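Local coordinates for thioesterase (Pseudomonas aeruginosa, PDB 2O5U), which probably hydrolyses fatty acyl-CoA thioesters, as a hotdog-fold member of the 4-hydroxybenzoyl-CoA thioesterase family, at residues His31-Tyr37 against Tyr73-Phe79; Phe40-Val45 against Ile83-Leu87. One frame throughout, in Å; residues are numbered along the deposited sequence.

Interaction 1 of 2, residues His31-Tyr37 against Tyr73-Phe79; sequences HVNNVTY and YFAPVAF
Tyr37 and Tyr73 meet in a T-shaped stack where the N-terminal turn of the long hotdog helix 34-53 faces the loop that leaves strand 62-73. With chi1 at -77°, which sets CG beside the backbone N, Tyr37 runs along Tyr73: CB lies 3.9 Å from Tyr73 CE2, CG meets the same CE2, CD1 comes closest to it at 3.4 Å, and CE1 lies near CE2 and CD2. The Tyr73 edge thus stands over one face of the Tyr37 ring, with the planes at 86°. At the tip, Tyr37 OH touches Val77 CG2 and hydrogen-bonds two waters, one shared with Val32 O and the other with Ala75 O. The waters link the phenol to the loop backbone, and Leu103 packs against its side chain. Tyr73 OH in turn donates to Asn34 O at 2.6 Å, from above the carbonyl plane, and a further water joins this hydroxyl to Asn34 OD1. Asn34 ND2 instead reaches Asp42 of the second subunit. Ahead of the helix, Val32 N donates to Val77 O in a nearly straight bond (2.9 Å, 172°), while Pro76 CB makes a CH-pi contact over one face of the His31 ring, 3.7 Å from its centroid.

Interaction 2 of 2, residues Phe40-Val45 against Ile83-Leu87; sequences FFDTAV and IEMGL
Helix 40-45 passes over strand 83-87 with the segment axes 9.0 Å apart at closest approach and their N-to-C directions 66° apart, and Ala44 and Met85 have the nearest pair of CA atoms. This is the packing that gives the hotdog fold its name, a long helix wrapped by a curved antiparallel sheet, and no hydrogen bond joins the two segments. Ile83, Met85 and Leu87, every second residue of the strand, direct their CB atoms toward the helix. Met85 is the middle of the contact. Its CB rests 3.8 Å from Ala44 CB, where the small alanine lets the strand side chain come in close to the helix. Beyond CB the chain is bent at both chi2 (-55°) and chi3 (-62°), a folded course that carries SD alongside Phe40 CB at 3.6 Å and delivers the methyl CE to the edge of the Phe41 ring, 3.6 Å from CD1. The thioether thus touches two consecutive phenylalanines; toward the Phe40 ring it forms an oblique Met-aromatic contact, with SD 5.2 Å from the centroid. One face of that ring receives Ile83 CD1 almost over its centre, a CH-pi contact of 4.3 Å to the centroid. At the other end of the contact Leu87 spreads its two methyls: CD1 meets Val45 CG2 at 3.8 Å, the side chains crossing at about a right angle, while CD2 lies near Ala44 O. All seven touching residues are buried. The surrounding sheet completes the core: strand 15-19 brings Ile19 against Phe40, Ile83 and Met85, strand 96-105 places Leu103 on Phe40 and Leu101 on Ala44 and Val45, and strand 113-123 sets Phe117 against Phe41 and Val45.

How the interactions relate
From the N terminus, the chain passes through 31-37 into helix 34-53, which contains 40-45, then runs through strand 62-73 to the loop 73-79 and on into strand 83-92. Interaction 1 closes its loop when 73-79 returns to the start of the helix; interaction 2 closes a second when 83-87 reaches the next turns. The segments alternate, so the two loops cross rather than nest. Together they fasten successive parts of one helix to the connection between two strands and then to the second of them. Their centres are 13 Å apart, yet they touch through Val77 with Ile83 and Val32 with Phe40, and both reach the third subunit.

Interaction 1 of 2, residues His31-Tyr37 against Tyr73-Phe79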
loop_
_atom_site.group_PDB
_atom_site.type_symbol
_atom_site.label_atom_id
_atom_site.label_comp_id
_atom_site.label_asym_id
_atom_site.label_seq_id
_atom_site.Cartn_x
_atom_site.Cartn_y
_atom_site.Cartn_z
ATOM N N HIS A 31 -9.637 -8.038 -8.430
ATOM C CA HIS A 31 -8.598 -9.049 -8.248
ATOM C C HIS A 31 -7.369 -8.351 -7.642
ATOM O O HIS A 31 -7.247 -7.109 -7.667
ATOM C CB HIS A 31 -8.211 -9.683 -9.598
ATOM C CG HIS A 31 -9.367 -10.308 -10.332
ATOM N ND1 HIS A 31 -10.199 -11.230 -9.748
ATOM C CD2 HIS A 31 -9.801 -10.173 -11.609
ATOM C CE1 HIS A 31 -11.120 -11.620 -10.619
ATOM N NE2 HIS A 31 -10.893 -11.000 -11.760
ATOM N N VAL A 32 -6.425 -9.154 -7.188
ATOM C CA VAL A 32 -5.171 -8.608 -6.620
ATOM C C VAL A 32 -4.464 -7.777 -7.666
ATOM O O VAL A 32 -4.204 -8.225 -8.811
ATOM C CB VAL A 32 -4.241 -9.734 -6.088
ATOM C CG1 VAL A 32 -2.757 -9.177 -5.764
ATOM C CG2 VAL A 32 -4.890 -10.424 -4.873
ATOM N N ASN A 33 -4.155 -6.541 -7.275
ATOM C CA ASN A 33 -3.481 -5.588 -8.176
ATOM C C ASN A 33 -2.078 -6.037 -8.645
ATOM O O ASN A 33 -1.308 -6.633 -7.895
ATOM C CB ASN A 33 -3.466 -4.184 -7.550
ATOM C CG ASN A 33 -2.890 -3.156 -8.473
ATOM O OD1 ASN A 33 -1.721 -2.792 -8.357
ATOM N ND2 ASN A 33 -3.707 -2.685 -9.416
ATOM N N ASN A 34 -1.777 -5.819 -9.915
ATOM C CA ASN A 34 -0.438 -6.161 -10.445
ATOM C C ASN A 34 0.779 -5.722 -9.581
ATOM O O ASN A 34 1.768 -6.446 -9.449
ATOM C CB ASN A 34 -0.307 -5.577 -11.869
ATOM C CG ASN A 34 -0.352 -4.039 -11.902
ATOM O OD1 ASN A 34 0.685 -3.369 -11.930
ATOM N ND2 ASN A 34 -1.537 -3.489 -11.876
ATOM N N VAL A 35 0.693 -4.536 -8.980
ATOM C CA VAL A 35 1.778 -3.988 -8.119
ATOM C C VAL A 35 2.069 -4.919 -6.913
ATOM O O VAL A 35 3.248 -5.131 -6.505
ATOM C CB VAL A 35 1.432 -2.550 -7.673
ATOM C CG1 VAL A 35 2.518 -1.995 -6.625
ATOM C CG2 VAL A 35 1.369 -1.659 -8.948
ATOM N N THR A 36 0.985 -5.456 -6.358
ATOM C CA THR A 36 1.021 -6.271 -5.142
ATOM C C THR A 36 1.915 -7.476 -5.303
ATOM O O THR A 36 2.536 -7.895 -4.370
ATOM C CB THR A 36 -0.428 -6.672 -4.653
ATOM O OG1 THR A 36 -1.265 -5.501 -4.614
ATOM C CG2 THR A 36 -0.417 -7.300 -3.230
ATOM N N TYR A 37 2.028 -7.984 -6.516
ATOM C CA TYR A 37 2.841 -9.157 -6.760
ATOM C C TYR A 37 4.300 -8.872 -6.448
ATOM O O TYR A 37 5.005 -9.710 -5.884
ATOM C CB TYR A 37 2.665 -9.589 -8.210
ATOM C CG TYR A 37 1.348 -10.312 -8.470
ATOM C CD1 TYR A 37 0.168 -9.589 -8.623
ATOM C CD2 TYR A 37 1.298 -11.705 -8.530
ATOM C CE1 TYR A 37 -1.062 -10.221 -8.861
ATOM C CE2 TYR A 37 0.080 -12.371 -8.783
ATOM C CZ TYR A 37 -1.081 -11.633 -8.959
ATOM O OH TYR A 37 -2.257 -12.302 -9.224
ATOM N N TYR A 73 1.853 -11.892 -15.776
ATOM C CA TYR A 73 0.627 -12.266 -15.062
ATOM C C TYR A 73 -0.216 -13.172 -15.952
ATOM O O TYR A 73 -0.643 -12.734 -17.035
ATOM C CB TYR A 73 -0.146 -11.004 -14.743
ATOM C CG TYR A 73 0.667 -9.982 -13.956
ATOM C CD1 TYR A 73 1.477 -9.044 -14.596
ATOM C CD2 TYR A 73 0.625 -9.987 -12.559
ATOM C CE1 TYR A 73 2.278 -8.101 -13.842
ATOM C CE2 TYR A 73 1.361 -9.049 -11.807
ATOM C CZ TYR A 73 2.181 -8.136 -12.447
ATOM O OH TYR A 73 2.859 -7.248 -11.647
ATOM N N PHE A 74 -0.436 -14.414 -15.505
ATOM C CA PHE A 74 -1.083 -15.457 -16.362
ATOM C C PHE A 74 -2.555 -15.594 -16.060
ATOM O O PHE A 74 -3.355 -15.776 -16.971
ATOM C CB PHE A 74 -0.386 -16.822 -16.202
ATOM C CG PHE A 74 1.100 -16.779 -16.440
ATOM C CD1 PHE A 74 1.990 -16.944 -15.392
ATOM C CD2 PHE A 74 1.606 -16.546 -17.712
ATOM C CE1 PHE A 74 3.404 -16.865 -15.623
ATOM C CE2 PHE A 74 3.008 -16.497 -17.940
ATOM C CZ PHE A 74 3.902 -16.629 -16.879
ATOM N N ALA A 75 -2.922 -15.442 -14.791
ATOM C CA ALA A 75 -4.302 -15.523 -14.370
ATOM C C ALA A 75 -4.519 -14.841 -13.023
ATOM O O ALA A 75 -3.668 -14.975 -12.149
ATOM C CB ALA A 75 -4.738 -17.026 -14.266
ATOM N N PRO A 76 -5.688 -14.225 -12.796
ATOM C CA PRO A 76 -5.890 -13.486 -11.518
ATOM C C PRO A 76 -6.066 -14.345 -10.260
ATOM O O PRO A 76 -6.480 -15.510 -10.330
ATOM C CB PRO A 76 -7.146 -12.640 -11.796
ATOM C CG PRO A 76 -7.885 -13.306 -12.849
ATOM C CD PRO A 76 -6.832 -14.059 -13.716
ATOM N N VAL A 77 -5.752 -13.766 -9.119
ATOM C CA VAL A 77 -6.219 -14.285 -7.853
ATOM C C VAL A 77 -6.887 -13.121 -7.123
ATOM O O VAL A 77 -6.825 -12.007 -7.573
ATOM C CB VAL A 77 -5.044 -14.880 -6.969
ATOM C CG1 VAL A 77 -4.323 -15.994 -7.693
ATOM C CG2 VAL A 77 -4.063 -13.794 -6.488
ATOM N N ALA A 78 -7.559 -13.392 -6.022
ATOM C CA ALA A 78 -8.257 -12.341 -5.316
ATOM C C ALA A 78 -8.220 -12.612 -3.841
ATOM O O ALA A 78 -8.428 -13.771 -3.416
ATOM C CB ALA A 78 -9.746 -12.274 -5.848
ATOM N N PHE A 79 -8.000 -11.575 -3.039
ATOM C CA PHE A 79 -8.290 -11.659 -1.609
ATOM C C PHE A 79 -9.744 -12.204 -1.501
ATOM O O PHE A 79 -10.629 -11.766 -2.270
ATOM C CB PHE A 79 -8.169 -10.271 -0.929
ATOM C CG PHE A 79 -8.880 -10.194 0.405
ATOM C CD1 PHE A 79 -8.228 -10.566 1.586
ATOM C CD2 PHE A 79 -10.217 -9.815 0.486
ATOM C CE1 PHE A 79 -8.879 -10.537 2.787
ATOM C CE2 PHE A 79 -10.873 -9.781 1.716
ATOM C CZ PHE A 79 -10.208 -10.159 2.857
HETATM O O HOH W 1 -4.419 -10.708 -9.783
HETATM O O HOH W 2 3.171 -4.363 -12.475
HETATM O O HOH W 3 -1.776 -12.750 -11.934
#

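Interaction 2 of 2, residues Phe40-Val45 against Ile83-Leu87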
loop_
_atom_site.group_PDB
_atom_site.type_symbol
_atom_site.label_atom_id
_atom_site.label_comp_id
_atom_site.label_asym_id
_atom_site.label_seq_id
_atom_site.Cartn_x
_atom_site.Cartn_y
_atom_site.Cartn_z
ATOM N N PHE A 40 4.768 -9.189 -2.828
ATOM C CA PHE A 40 4.953 -10.641 -2.536
ATOM C C PHE A 40 6.402 -11.095 -2.865
ATOM O O PHE A 40 6.983 -11.852 -2.083
ATOM C CB PHE A 40 3.971 -11.522 -3.325
ATOM C CG PHE A 40 2.518 -11.240 -3.032
ATOM C CD1 PHE A 40 2.116 -10.817 -1.761
ATOM C CD2 PHE A 40 1.549 -11.475 -3.989
ATOM C CE1 PHE A 40 0.754 -10.603 -1.480
ATOM C CE2 PHE A 40 0.150 -11.225 -3.703
ATOM C CZ PHE A 40 -0.212 -10.808 -2.469
ATOM N N PHE A 41 6.968 -10.666 -4.002
ATOM C CA PHE A 41 8.361 -11.074 -4.360
ATOM C C PHE A 41 9.352 -10.575 -3.236
ATOM O O PHE A 41 10.227 -11.310 -2.762
ATOM C CB PHE A 41 8.797 -10.379 -5.630
ATOM C CG PHE A 41 8.147 -10.876 -6.929
ATOM C CD1 PHE A 41 7.169 -11.866 -6.952
ATOM C CD2 PHE A 41 8.601 -10.352 -8.147
ATOM C CE1 PHE A 41 6.614 -12.305 -8.180
ATOM C CE2 PHE A 41 8.070 -10.795 -9.375
ATOM C CZ PHE A 41 7.070 -11.762 -9.392
ATOM N N ASP A 42 9.207 -9.318 -2.850
ATOM C CA ASP A 42 10.054 -8.669 -1.849
ATOM C C ASP A 42 9.960 -9.364 -0.508
ATOM O O ASP A 42 10.993 -9.551 0.211
ATOM C CB ASP A 42 9.589 -7.202 -1.607
ATOM C CG ASP A 42 10.294 -6.206 -2.482
ATOM O OD1 ASP A 42 10.796 -6.621 -3.557
ATOM O OD2 ASP A 42 10.360 -5.021 -2.085
ATOM N N THR A 43 8.719 -9.694 -0.143
ATOM C CA THR A 43 8.427 -10.418 1.086
ATOM C C THR A 43 9.015 -11.810 1.118
ATOM O O THR A 43 9.668 -12.167 2.083
ATOM C CB THR A 43 6.887 -10.430 1.369
ATOM O OG1 THR A 43 6.507 -9.066 1.469
ATOM C CG2 THR A 43 6.555 -11.193 2.678
ATOM N N ALA A 44 8.775 -12.586 0.066
ATOM C CA ALA A 44 9.227 -13.978 -0.015
ATOM C C ALA A 44 10.757 -14.014 0.088
ATOM O O ALA A 44 11.325 -14.853 0.820
ATOM C CB ALA A 44 8.789 -14.578 -1.374
ATOM N N VAL A 45 11.414 -13.147 -0.670
ATOM C CA VAL A 45 12.896 -13.145 -0.708
ATOM C C VAL A 45 13.450 -12.704 0.650
ATOM O O VAL A 45 14.290 -13.369 1.246
ATOM C CB VAL A 45 13.459 -12.278 -1.867
ATOM C CG1 VAL A 45 14.987 -12.041 -1.700
ATOM C CG2 VAL A 45 13.245 -12.949 -3.210
ATOM N N ILE A 83 -2.458 -17.786 -0.947
ATOM C CA ILE A 83 -1.478 -17.871 -2.003
ATOM C C ILE A 83 -0.161 -18.380 -1.409
ATOM O O ILE A 83 -0.007 -18.444 -0.184
ATOM C CB ILE A 83 -1.326 -16.516 -2.802
ATOM C CG1 ILE A 83 -0.705 -15.367 -1.960
ATOM C CG2 ILE A 83 -2.710 -16.058 -3.454
ATOM C CD1 ILE A 83 0.873 -15.264 -2.079
ATOM N N GLU A 84 0.750 -18.753 -2.279
ATOM C CA GLU A 84 2.085 -19.090 -1.854
ATOM C C GLU A 84 3.055 -18.747 -2.953
ATOM O O GLU A 84 2.723 -18.864 -4.144
ATOM C CB GLU A 84 2.181 -20.559 -1.391
ATOM C CG GLU A 84 2.500 -21.548 -2.420
ATOM C CD GLU A 84 2.469 -22.968 -1.871
ATOM O OE1 GLU A 84 3.243 -23.280 -0.928
ATOM O OE2 GLU A 84 1.675 -23.773 -2.403
ATOM N N MET A 85 4.256 -18.331 -2.541
ATOM C CA MET A 85 5.291 -17.906 -3.463
ATOM C C MET A 85 6.316 -18.980 -3.527
ATOM O O MET A 85 6.764 -19.423 -2.461
ATOM C CB MET A 85 5.987 -16.635 -2.959
ATOM C CG MET A 85 5.069 -15.425 -2.774
ATOM S SD MET A 85 4.132 -15.011 -4.269
ATOM C CE MET A 85 5.406 -14.604 -5.437
ATOM N N GLY A 86 6.634 -19.423 -4.752
ATOM C CA GLY A 86 7.840 -20.234 -5.034
ATOM C C GLY A 86 9.035 -19.357 -5.348
ATOM O O GLY A 86 8.930 -18.308 -6.019
ATOM N N LEU A 87 10.169 -19.768 -4.823
ATOM C CA LEU A 87 11.405 -19.055 -4.964
ATOM C C LEU A 87 12.535 -19.985 -5.402
ATOM O O LEU A 87 12.646 -21.119 -4.893
ATOM C CB LEU A 87 11.735 -18.422 -3.615
ATOM C CG LEU A 87 13.081 -17.691 -3.455
ATOM C CD1 LEU A 87 13.286 -16.554 -4.487
ATOM C CD2 LEU A 87 13.204 -17.162 -2.023
#